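Local coordinates for protein oxidized polyvinyl alcohol hydrolase (Pseudomonas sp., PDB 3WL8) that hydrolyses beta-diketones such as 4,6-nonanedione and cleaves oxidized polyvinyl alcohol in the second step of polyvinyl alcohol degradation, at residues K257-C262 with C272-P277; N127-G132 with I176-T181; M304-N309 with E340-H345. The protein carries 1 engineered substitution. All coordinates share one frame; numbering follows the deposited sequence.

Interaction 1. Residues K257-C262 with C272-P277. With OCA (octanoic acid (caprylic acid)), chain C.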
loop_
_atom_site.group_PDB
_atom_site.type_symbol
_atom_site.label_atom_id
_atom_site.label_comp_id
_atom_site.label_asym_id
_atom_site.label_seq_id
_atom_site.Cartn_x
_atom_site.Cartn_y
_atom_site.Cartn_z
ATOM N N LYS A 257 -1.642 -9.112 17.508
ATOM C CA LYS A 257 -2.626 -8.068 17.706
ATOM C C LYS A 257 -2.881 -7.261 16.439
ATOM O O LYS A 257 -3.542 -6.237 16.500
ATOM C CB LYS A 257 -2.171 -7.098 18.784
ATOM C CG LYS A 257 -1.757 -7.737 20.119
ATOM C CD LYS A 257 -2.950 -8.187 20.887
ATOM C CE LYS A 257 -2.555 -8.349 22.363
ATOM N NZ LYS A 257 -3.728 -8.848 23.139
ATOM N N ASP A 258 -2.311 -7.688 15.312
ATOM C CA ASP A 258 -2.546 -6.964 14.061
ATOM C C ASP A 258 -3.952 -7.315 13.554
ATOM O O ASP A 258 -4.136 -8.214 12.703
ATOM C CB ASP A 258 -1.468 -7.315 13.046
ATOM C CG ASP A 258 -1.466 -6.367 11.853
ATOM O OD1 ASP A 258 -2.365 -5.501 11.822
ATOM O OD2 ASP A 258 -0.580 -6.509 10.959
ATOM N N LEU A 259 -4.925 -6.592 14.122
ATOM C CA LEU A 259 -6.369 -6.796 13.884
ATOM C C LEU A 259 -7.056 -5.448 13.825
ATOM O O LEU A 259 -6.511 -4.460 14.324
ATOM C CB LEU A 259 -6.989 -7.551 15.086
ATOM C CG LEU A 259 -6.341 -8.885 15.464
ATOM C CD1 LEU A 259 -6.826 -9.353 16.839
ATOM C CD2 LEU A 259 -6.624 -9.913 14.407
ATOM N N TRP A 260 -8.233 -5.370 13.218
ATOM C CA TRP A 260 -8.937 -4.081 13.268
ATOM C C TRP A 260 -10.376 -4.293 13.706
ATOM O O TRP A 260 -11.052 -5.221 13.253
ATOM C CB TRP A 260 -8.920 -3.351 11.908
ATOM C CG TRP A 260 -9.640 -1.994 11.893
ATOM C CD1 TRP A 260 -10.796 -1.685 11.213
ATOM C CD2 TRP A 260 -9.209 -0.776 12.523
ATOM N NE1 TRP A 260 -11.094 -0.353 11.369
ATOM C CE2 TRP A 260 -10.138 0.225 12.172
ATOM C CE3 TRP A 260 -8.128 -0.439 13.356
ATOM C CZ2 TRP A 260 -10.021 1.553 12.618
ATOM C CZ3 TRP A 260 -8.010 0.889 13.808
ATOM C CH2 TRP A 260 -8.951 1.856 13.432
ATOM N N ASN A 261 -10.809 -3.454 14.633
ATOM C CA ASN A 261 -12.199 -3.513 15.081
ATOM C C ASN A 261 -12.880 -2.297 14.494
ATOM O O ASN A 261 -12.464 -1.176 14.711
ATOM C CB ASN A 261 -12.279 -3.443 16.618
ATOM C CG ASN A 261 -11.625 -4.655 17.270
ATOM O OD1 ASN A 261 -10.604 -4.547 17.965
ATOM N ND2 ASN A 261 -12.158 -5.792 17.007
ATOM N N CYS A 262 -13.953 -2.574 13.760
ATOM C CA CYS A 262 -14.787 -1.579 13.136
ATOM C C CYS A 262 -15.708 -0.975 14.199
ATOM O O CYS A 262 -15.794 -1.452 15.321
ATOM C CB CYS A 262 -15.614 -2.245 12.041
ATOM S SG CYS A 262 -14.680 -2.535 10.475
ATOM N N CYS A 272 -13.397 -6.785 12.402
ATOM C CA CYS A 272 -13.774 -6.839 11.001
ATOM C C CYS A 272 -12.585 -7.107 10.090
ATOM O O CYS A 272 -12.748 -7.193 8.863
ATOM C CB CYS A 272 -14.465 -5.542 10.595
ATOM S SG CYS A 272 -13.424 -4.101 10.866
ATOM N N ALA A 273 -11.376 -7.205 10.662
ATOM C CA ALA A 273 -10.247 -7.561 9.795
ATOM C C ALA A 273 -9.108 -8.186 10.589
ATOM O O ALA A 273 -8.861 -7.775 11.722
ATOM C CB ALA A 273 -9.732 -6.331 9.031
ATOM N N ASP A 274 -8.466 -9.189 10.001
ATOM C CA ASP A 274 -7.330 -9.862 10.656
ATOM C C ASP A 274 -6.248 -9.847 9.607
ATOM O O ASP A 274 -6.456 -10.375 8.517
ATOM C CB ASP A 274 -7.751 -11.305 10.980
ATOM C CG ASP A 274 -6.644 -12.112 11.624
ATOM O OD1 ASP A 274 -5.461 -11.727 11.557
ATOM O OD2 ASP A 274 -6.978 -13.181 12.180
ATOM N N TYR A 275 -5.099 -9.238 9.919
ATOM C CA TYR A 275 -4.068 -9.105 8.889
ATOM C C TYR A 275 -3.128 -10.259 8.718
ATOM O O TYR A 275 -2.278 -10.272 7.827
ATOM C CB TYR A 275 -3.358 -7.746 9.094
ATOM C CG TYR A 275 -4.378 -6.659 8.934
ATOM C CD1 TYR A 275 -5.169 -6.230 10.020
ATOM C CD2 TYR A 275 -4.657 -6.139 7.677
ATOM C CE1 TYR A 275 -6.204 -5.329 9.832
ATOM C CE2 TYR A 275 -5.690 -5.237 7.488
ATOM C CZ TYR A 275 -6.444 -4.842 8.542
ATOM O OH TYR A 275 -7.448 -3.922 8.340
ATOM N N ARG A 276 -3.318 -11.287 9.521
ATOM C CA ARG A 276 -2.506 -12.485 9.356
ATOM C C ARG A 276 -2.859 -13.153 7.982
ATOM O O ARG A 276 -1.986 -13.419 7.150
ATOM C CB ARG A 276 -2.797 -13.468 10.522
ATOM C CG ARG A 276 -2.007 -14.802 10.375
ATOM C CD ARG A 276 -2.588 -15.950 11.222
ATOM N NE ARG A 276 -2.650 -15.493 12.596
ATOM C CZ ARG A 276 -1.682 -15.635 13.485
ATOM N NH1 ARG A 276 -0.560 -16.278 13.164
ATOM N NH2 ARG A 276 -1.813 -15.036 14.666
ATOM N N PRO A 277 -4.172 -13.393 7.709
ATOM C CA PRO A 277 -4.430 -14.028 6.414
ATOM C C PRO A 277 -4.130 -13.137 5.214
ATOM O O PRO A 277 -3.789 -13.627 4.144
ATOM C CB PRO A 277 -5.928 -14.394 6.470
ATOM C CG PRO A 277 -6.495 -13.456 7.542
ATOM C CD PRO A 277 -5.363 -13.462 8.572
HETATM C C1 OCA C . -8.093 -0.524 8.494
HETATM C C2 OCA C . -9.235 -0.809 7.517
HETATM C C3 OCA C . -9.978 -2.098 7.878
HETATM C C4 OCA C . -11.011 -2.365 6.781
HETATM C C5 OCA C . -12.033 -3.404 7.242
HETATM C C6 OCA C . -13.091 -3.586 6.152
HETATM C C7 OCA C . -14.328 -4.239 6.770
HETATM C C8 OCA C . -15.495 -4.135 5.786
HETATM O O1 OCA C . -7.429 -1.512 8.878
HETATM O O2 OCA C . -7.734 0.669 8.595
HETATM O O HOH W 1 -3.027 -10.737 12.944
#
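Tyr275 runs past Asp258 and Trp260 and ends at the bound octanoic acid. Its CB sits 3.6 Å from Asp258 CG. CG lies beside the backbone N and opposite the carbonyl carbon (chi1 -61°), which sends the ring across the carboxylate. CD1 passes 3.4 Å from Asp258 OD1, and the carboxylate and ring planes are 20° apart. CE1 comes 3.9 Å from Trp260 CB, which meets the ring at its edge. The hydroxyl at the tip donates a very short bond, OH to ligand O1, of 2.5 Å. The carboxyl end of the ligand lies over one face of the Trp260 ring.

The two strands, part of hairpin 259-263/269-274, run antiparallel. Trp260 N donates to Ala273 O at 2.9 Å. Cys272 and Ala273 both face Trp260, a classic beta bulge, and Trp260 O accepts from both their N atoms. A disulfide, Cys262 SG to Cys272 SG at 2.0 Å, ties the strands. Where the second strand passes into a helix, Asp274 is the N-cap, and its OD1 accepts from Arg276 N. Its OD2 makes a salt bridge to Arg220, while Leu259 CD2 packs on the carboxylate.

Asp258 OD2 is held by Ser201 and Gly254 N, and OD1 bonds His303 ND1. His303 stacks on Tyr275 and reaches the ligand through NE2. This is consistent with an Asp-His charge relay beside a tyrosine that fixes the ligand carboxyl group.

Interaction 2. Residues N127-G132 with I176-T181. Engineered in segment 176-181: Ala177 (natural residue Ser). With OCA (octanoic acid (caprylic acid)), chain C.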
loop_
_atom_site.group_PDB
_atom_site.type_symbol
_atom_site.label_atom_id
_atom_site.label_comp_id
_atom_site.label_asym_id
_atom_site.label_seq_id
_atom_site.Cartn_x
_atom_site.Cartn_y
_atom_site.Cartn_z
ATOM N N ASN A 127 -14.115 3.334 2.583
ATOM C CA ASN A 127 -14.009 4.715 2.126
ATOM C C ASN A 127 -12.691 5.496 2.084
ATOM O O ASN A 127 -12.582 6.453 1.302
ATOM C CB ASN A 127 -15.048 5.525 2.916
ATOM C CG ASN A 127 -15.601 6.694 2.148
ATOM O OD1 ASN A 127 -15.886 6.595 0.967
ATOM N ND2 ASN A 127 -15.788 7.818 2.842
ATOM N N PRO A 128 -11.673 5.113 2.895
ATOM C CA PRO A 128 -10.413 5.861 2.874
ATOM C C PRO A 128 -9.723 5.971 1.507
ATOM O O PRO A 128 -9.199 7.033 1.118
ATOM C CB PRO A 128 -9.533 5.124 3.901
ATOM C CG PRO A 128 -10.543 4.664 4.914
ATOM C CD PRO A 128 -11.717 4.175 4.040
ATOM N N TRP A 129 -9.730 4.859 0.779
ATOM C CA TRP A 129 -9.123 4.801 -0.551
ATOM C C TRP A 129 -9.976 3.894 -1.422
ATOM O O TRP A 129 -10.747 3.077 -0.894
ATOM C CB TRP A 129 -7.701 4.193 -0.513
ATOM C CG TRP A 129 -6.725 4.863 0.443
ATOM C CD1 TRP A 129 -6.371 4.427 1.685
ATOM C CD2 TRP A 129 -5.974 6.049 0.211
ATOM N NE1 TRP A 129 -5.448 5.263 2.247
ATOM C CE2 TRP A 129 -5.176 6.271 1.365
ATOM C CE3 TRP A 129 -5.892 6.952 -0.856
ATOM C CZ2 TRP A 129 -4.304 7.365 1.480
ATOM C CZ3 TRP A 129 -5.051 8.023 -0.747
ATOM C CH2 TRP A 129 -4.256 8.237 0.418
ATOM N N PHE A 130 -9.851 4.008 -2.745
ATOM C CA PHE A 130 -10.601 3.114 -3.635
ATOM C C PHE A 130 -9.681 1.901 -3.732
ATOM O O PHE A 130 -8.938 1.725 -4.689
ATOM C CB PHE A 130 -10.794 3.849 -4.977
ATOM C CG PHE A 130 -11.521 5.157 -4.799
ATOM C CD1 PHE A 130 -12.839 5.150 -4.342
ATOM C CD2 PHE A 130 -10.898 6.388 -5.082
ATOM C CE1 PHE A 130 -13.523 6.339 -4.172
ATOM C CE2 PHE A 130 -11.598 7.604 -4.916
ATOM C CZ PHE A 130 -12.929 7.573 -4.459
ATOM N N GLU A 131 -9.765 1.043 -2.717
ATOM C CA GLU A 131 -8.817 -0.058 -2.574
ATOM C C GLU A 131 -9.358 -1.483 -2.659
ATOM O O GLU A 131 -8.594 -2.429 -2.514
ATOM C CB GLU A 131 -7.959 0.137 -1.277
ATOM C CG GLU A 131 -8.653 0.691 0.034
ATOM C CD GLU A 131 -9.354 -0.355 0.913
ATOM O OE1 GLU A 131 -10.140 -1.158 0.394
ATOM O OE2 GLU A 131 -9.139 -0.326 2.151
ATOM N N GLY A 132 -10.656 -1.629 -2.913
ATOM C CA GLY A 132 -11.171 -2.976 -3.027
ATOM C C GLY A 132 -12.632 -2.925 -3.436
ATOM O O GLY A 132 -13.378 -2.052 -2.983
ATOM N N ILE A 176 -0.187 2.178 5.481
ATOM C CA ILE A 176 -0.680 1.367 6.598
ATOM C C ILE A 176 -2.170 1.106 6.539
ATOM O O ILE A 176 -2.944 1.980 6.165
ATOM C CB ILE A 176 -0.343 2.079 7.971
ATOM C CG1 ILE A 176 -0.916 1.285 9.172
ATOM C CG2 ILE A 176 -0.920 3.529 7.987
ATOM C CD1 ILE A 176 -0.143 -0.024 9.406
ATOM N N ALA A 177 -2.562 -0.126 6.850
ATOM C CA ALA A 177 -3.982 -0.464 6.973
ATOM C C ALA A 177 -4.693 -0.234 5.674
ATOM O O ALA A 177 -4.280 -0.840 4.701
ATOM C CB ALA A 177 -4.574 0.379 8.153
ATOM N N SER A 178 -5.721 0.603 5.615
ATOM C CA SER A 178 -6.393 0.818 4.314
ATOM C C SER A 178 -5.377 1.322 3.287
ATOM O O SER A 178 -5.522 1.039 2.085
ATOM C CB SER A 178 -7.552 1.810 4.497
ATOM O OG SER A 178 -8.280 2.036 3.280
ATOM N N GLY A 179 -4.381 2.069 3.745
ATOM C CA GLY A 179 -3.302 2.498 2.834
ATOM C C GLY A 179 -2.440 1.326 2.359
ATOM O O GLY A 179 -1.859 1.387 1.277
ATOM N N GLY A 180 -2.347 0.290 3.182
ATOM C CA GLY A 180 -1.653 -0.929 2.812
ATOM C C GLY A 180 -2.504 -1.680 1.799
ATOM O O GLY A 180 -1.983 -2.285 0.855
ATOM N N THR A 181 -3.825 -1.665 1.990
ATOM C CA THR A 181 -4.705 -2.324 1.025
ATOM C C THR A 181 -4.584 -1.616 -0.285
ATOM O O THR A 181 -4.491 -2.246 -1.334
ATOM C CB THR A 181 -6.155 -2.247 1.518
ATOM O OG1 THR A 181 -6.174 -2.677 2.874
ATOM C CG2 THR A 181 -7.100 -3.119 0.663
HETATM C C1 OCA C . -8.093 -0.524 8.494
HETATM C C2 OCA C . -9.235 -0.809 7.517
HETATM C C3 OCA C . -9.978 -2.098 7.878
HETATM C C4 OCA C . -11.011 -2.365 6.781
HETATM C C5 OCA C . -12.033 -3.404 7.242
HETATM C C6 OCA C . -13.091 -3.586 6.152
HETATM C C7 OCA C . -14.328 -4.239 6.770
HETATM C C8 OCA C . -15.495 -4.135 5.786
HETATM O O1 OCA C . -7.429 -1.512 8.878
HETATM O O2 OCA C . -7.734 0.669 8.595
HETATM O O HOH W 2 -8.599 -2.096 4.027
#
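Ser178 and Glu131 form the one direct hydrogen bond between the segments. Ser178 OG donates to Glu131 OE2 at 2.8 Å, on the anti side and somewhat out of the carboxylate plane. The hydroxyl is turned to the loop because OG stands opposite its own N (chi1 -178°). A second link runs through water 2. The water donates to Glu131 OE2 at 2.6 Å and also bonds Thr181 OG1. Outside the segments, Tyr205 bonds Glu131 OE1, Trp129 NE1 donates to Thr69 O, and Thr181 OG1 also meets Glu203 N. The buried carboxylate thus has partners on both oxygens.

Ala177, engineered from serine, lies between strand 170-176 and helix 178-189. Its backbone angles (phi 61°, psi -122°) are those of the nucleophile elbow of alpha/beta-hydrolases. By similarity the natural serine belongs to the charge relay. Gly179 and Gly180 follow it, and a side chain on either would be crowded by the carbonyl three residues earlier.

The remaining contacts are van der Waals. Pro128 CB lies 3.4 Å from Ser178 OG, and Trp129 brings its ring edge to the same oxygen. Trp129 NE1 is 3.5 Å from Gly179 CA. Thr181 CG2 packs on Glu131 CD at 3.6 Å, the glutamate chain being bent about its CB-CG bond. Octanoic acid touches the elbow, with its O2 3.2 Å from Ala177 CB and 3.6 Å from Ser178 N.

Interaction 3. Residues M304-N309 with E340-H345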
loop_
_atom_site.group_PDB
_atom_site.type_symbol
_atom_site.label_atom_id
_atom_site.label_comp_id
_atom_site.label_asym_id
_atom_site.label_seq_id
_atom_site.Cartn_x
_atom_site.Cartn_y
_atom_site.Cartn_z
ATOM N N MET A 304 -0.776 -0.700 13.298
ATOM C CA MET A 304 -0.483 0.735 13.280
ATOM C C MET A 304 0.869 0.853 12.601
ATOM O O MET A 304 1.508 -0.165 12.251
ATOM C CB MET A 304 -0.425 1.307 14.713
ATOM C CG MET A 304 0.559 0.599 15.574
ATOM S SD MET A 304 0.368 1.024 17.368
ATOM C CE MET A 304 0.092 2.643 17.349
ATOM N N TRP A 305 1.310 2.061 12.321
ATOM C CA TRP A 305 2.626 2.132 11.670
ATOM C C TRP A 305 3.658 1.453 12.559
ATOM O O TRP A 305 3.581 1.583 13.775
ATOM C CB TRP A 305 3.060 3.600 11.510
ATOM C CG TRP A 305 4.131 3.760 10.460
ATOM C CD1 TRP A 305 5.492 3.680 10.647
ATOM C CD2 TRP A 305 3.920 3.864 9.064
ATOM N NE1 TRP A 305 6.125 3.705 9.443
ATOM C CE2 TRP A 305 5.185 3.821 8.448
ATOM C CE3 TRP A 305 2.767 3.975 8.259
ATOM C CZ2 TRP A 305 5.350 3.883 7.052
ATOM C CZ3 TRP A 305 2.928 4.032 6.879
ATOM C CH2 TRP A 305 4.221 3.989 6.290
ATOM N N PRO A 306 4.660 0.762 11.974
ATOM C CA PRO A 306 5.715 0.100 12.763
ATOM C C PRO A 306 6.166 1.028 13.894
ATOM O O PRO A 306 6.531 2.171 13.652
ATOM C CB PRO A 306 6.788 -0.174 11.716
ATOM C CG PRO A 306 5.909 -0.616 10.559
ATOM C CD PRO A 306 4.828 0.483 10.543
ATOM N N GLN A 307 6.147 0.511 15.143
ATOM C CA GLN A 307 6.437 1.307 16.315
ATOM C C GLN A 307 7.826 1.200 16.911
ATOM O O GLN A 307 8.284 2.131 17.578
ATOM C CB GLN A 307 5.447 0.936 17.425
ATOM C CG GLN A 307 3.974 1.298 17.094
ATOM C CD GLN A 307 3.722 2.797 17.012
ATOM O OE1 GLN A 307 3.455 3.358 15.907
ATOM N NE2 GLN A 307 3.798 3.468 18.143
ATOM N N LEU A 308 8.444 0.061 16.694
ATOM C CA LEU A 308 9.789 -0.183 17.247
ATOM C C LEU A 308 10.798 0.365 16.277
ATOM O O LEU A 308 10.834 -0.053 15.110
ATOM C CB LEU A 308 10.043 -1.676 17.430
ATOM C CG LEU A 308 9.012 -2.396 18.302
ATOM C CD1 LEU A 308 9.189 -3.924 18.152
ATOM C CD2 LEU A 308 9.146 -1.868 19.749
ATOM N N ASN A 309 11.618 1.300 16.743
ATOM C CA ASN A 309 12.658 1.893 15.873
ATOM C C ASN A 309 12.030 2.332 14.553
ATOM O O ASN A 309 12.501 2.000 13.480
ATOM C CB ASN A 309 13.761 0.847 15.639
ATOM C CG ASN A 309 14.435 0.441 16.935
ATOM O OD1 ASN A 309 14.791 1.296 17.708
ATOM N ND2 ASN A 309 14.606 -0.843 17.164
ATOM N N GLU A 340 16.240 -3.902 14.957
ATOM C CA GLU A 340 15.766 -4.736 16.063
ATOM C C GLU A 340 14.247 -4.529 16.138
ATOM O O GLU A 340 13.771 -3.399 16.032
ATOM C CB GLU A 340 16.408 -4.272 17.375
ATOM C CG GLU A 340 16.166 -5.250 18.501
ATOM C CD GLU A 340 16.743 -4.794 19.849
ATOM O OE1 GLU A 340 16.557 -5.546 20.844
ATOM O OE2 GLU A 340 17.350 -3.697 19.904
ATOM N N GLY A 341 13.515 -5.640 16.276
ATOM C CA GLY A 341 12.060 -5.600 16.361
ATOM C C GLY A 341 11.352 -6.151 15.139
ATOM O O GLY A 341 10.119 -6.243 15.126
ATOM N N TYR A 342 12.138 -6.529 14.134
ATOM C CA TYR A 342 11.639 -7.049 12.860
ATOM C C TYR A 342 12.376 -8.301 12.452
ATOM O O TYR A 342 13.599 -8.421 12.701
ATOM C CB TYR A 342 11.855 -6.014 11.722
ATOM C CG TYR A 342 11.226 -4.690 12.036
ATOM C CD1 TYR A 342 9.884 -4.450 11.713
ATOM C CD2 TYR A 342 11.909 -3.756 12.779
ATOM C CE1 TYR A 342 9.241 -3.296 12.171
ATOM C CE2 TYR A 342 11.299 -2.597 13.244
ATOM C CZ TYR A 342 9.943 -2.386 12.939
ATOM O OH TYR A 342 9.261 -1.314 13.432
ATOM N N THR A 343 11.625 -9.242 11.846
ATOM C CA THR A 343 12.214 -10.463 11.334
ATOM C C THR A 343 11.711 -10.526 9.900
ATOM O O THR A 343 10.500 -10.534 9.674
ATOM C CB THR A 343 11.769 -11.678 12.123
ATOM O OG1 THR A 343 12.177 -11.494 13.500
ATOM C CG2 THR A 343 12.465 -12.895 11.558
ATOM N N CYS A 344 12.632 -10.584 8.942
ATOM C CA CYS A 344 12.239 -10.579 7.537
ATOM C C CYS A 344 13.044 -11.597 6.717
ATOM O O CYS A 344 14.156 -11.947 7.078
ATOM C CB CYS A 344 12.502 -9.201 6.913
ATOM S SG CYS A 344 11.895 -7.715 7.758
ATOM N N HIS A 345 12.467 -12.043 5.608
ATOM C CA HIS A 345 13.151 -12.950 4.683
ATOM C C HIS A 345 12.482 -12.858 3.335
ATOM O O HIS A 345 11.315 -12.388 3.214
ATOM C CB HIS A 345 13.064 -14.406 5.146
ATOM C CG HIS A 345 11.681 -14.963 5.124
ATOM N ND1 HIS A 345 10.824 -14.850 6.196
ATOM C CD2 HIS A 345 10.988 -15.614 4.154
ATOM C CE1 HIS A 345 9.662 -15.408 5.891
ATOM N NE2 HIS A 345 9.733 -15.876 4.659
HETATM O O HOH W 3 7.264 -2.215 15.116
HETATM O O HOH W 4 16.142 -1.282 19.588
#
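Tyr342 brings its hydroxyl to the carbonyl of Leu308. The OH donates to Leu308 O at 2.6 Å, in the carbonyl plane and on a lone pair. The carbonyl oxygen lies in the ring plane, at its edge. The same hydroxyl is an acceptor, since water 3 donates to Tyr342 OH at 2.8 Å. That water accepts from Leu308 N at 3.0 Å. The tyrosine oxygen thus reaches Leu308 O directly and Leu308 N through the water. Pro306 CB closes in from the side, 3.2 Å from the OH. Phe313 of helix 310-322 stacks on the ring. A phenylalanine here would probably leave Leu308 O without this donor and water 3 without one of its partners.

Asn309 serves the carbonyl of Glu340. Its ND2 donates to Glu340 O at 2.9 Å, with an N-H...O angle of 150°. The acceptor lies in the amide plane, while the donor is tilted from the carbonyl plane. Asn309 ND2 also donates to water 4, which donates to Glu340 OE2 at 2.7 Å. Glu340, extended beyond CG, brings its carboxylate to the water.

Leu308 CD1 rests 3.8 Å from Gly341 CA, where a side chain would clash. Gly341 O is bonded by Ser299 OG. The contact ties the residues leading into edge strand 343-346 to the loop between strand 292-298 and helix 310-322, the loop that usually carries the triad histidine in alpha/beta-hydrolases.

Overall arrangement
Interactions 1 and 2 are buried and both touch the octanoic acid, from different parts of the fold. The centre of interaction 2 is about 7 Å from the centre of the protein. It rests on one hydroxyl-to-carboxylate bond, a bridging water and close packing at the start of helix 178-189. Interaction 1 belongs to a separate two-stranded hairpin, its centre about 16 Å out, and relies on backbone bonds and a disulfide. Interaction 3 is about as far out but only partly buried. It holds a loop to the residues before an edge strand with side-chain-to-carbonyl bonds and bridging waters. Interactions 2 and 3 touch, Ile176 packing on Met304 and Trp305. Interaction 1 touches neither.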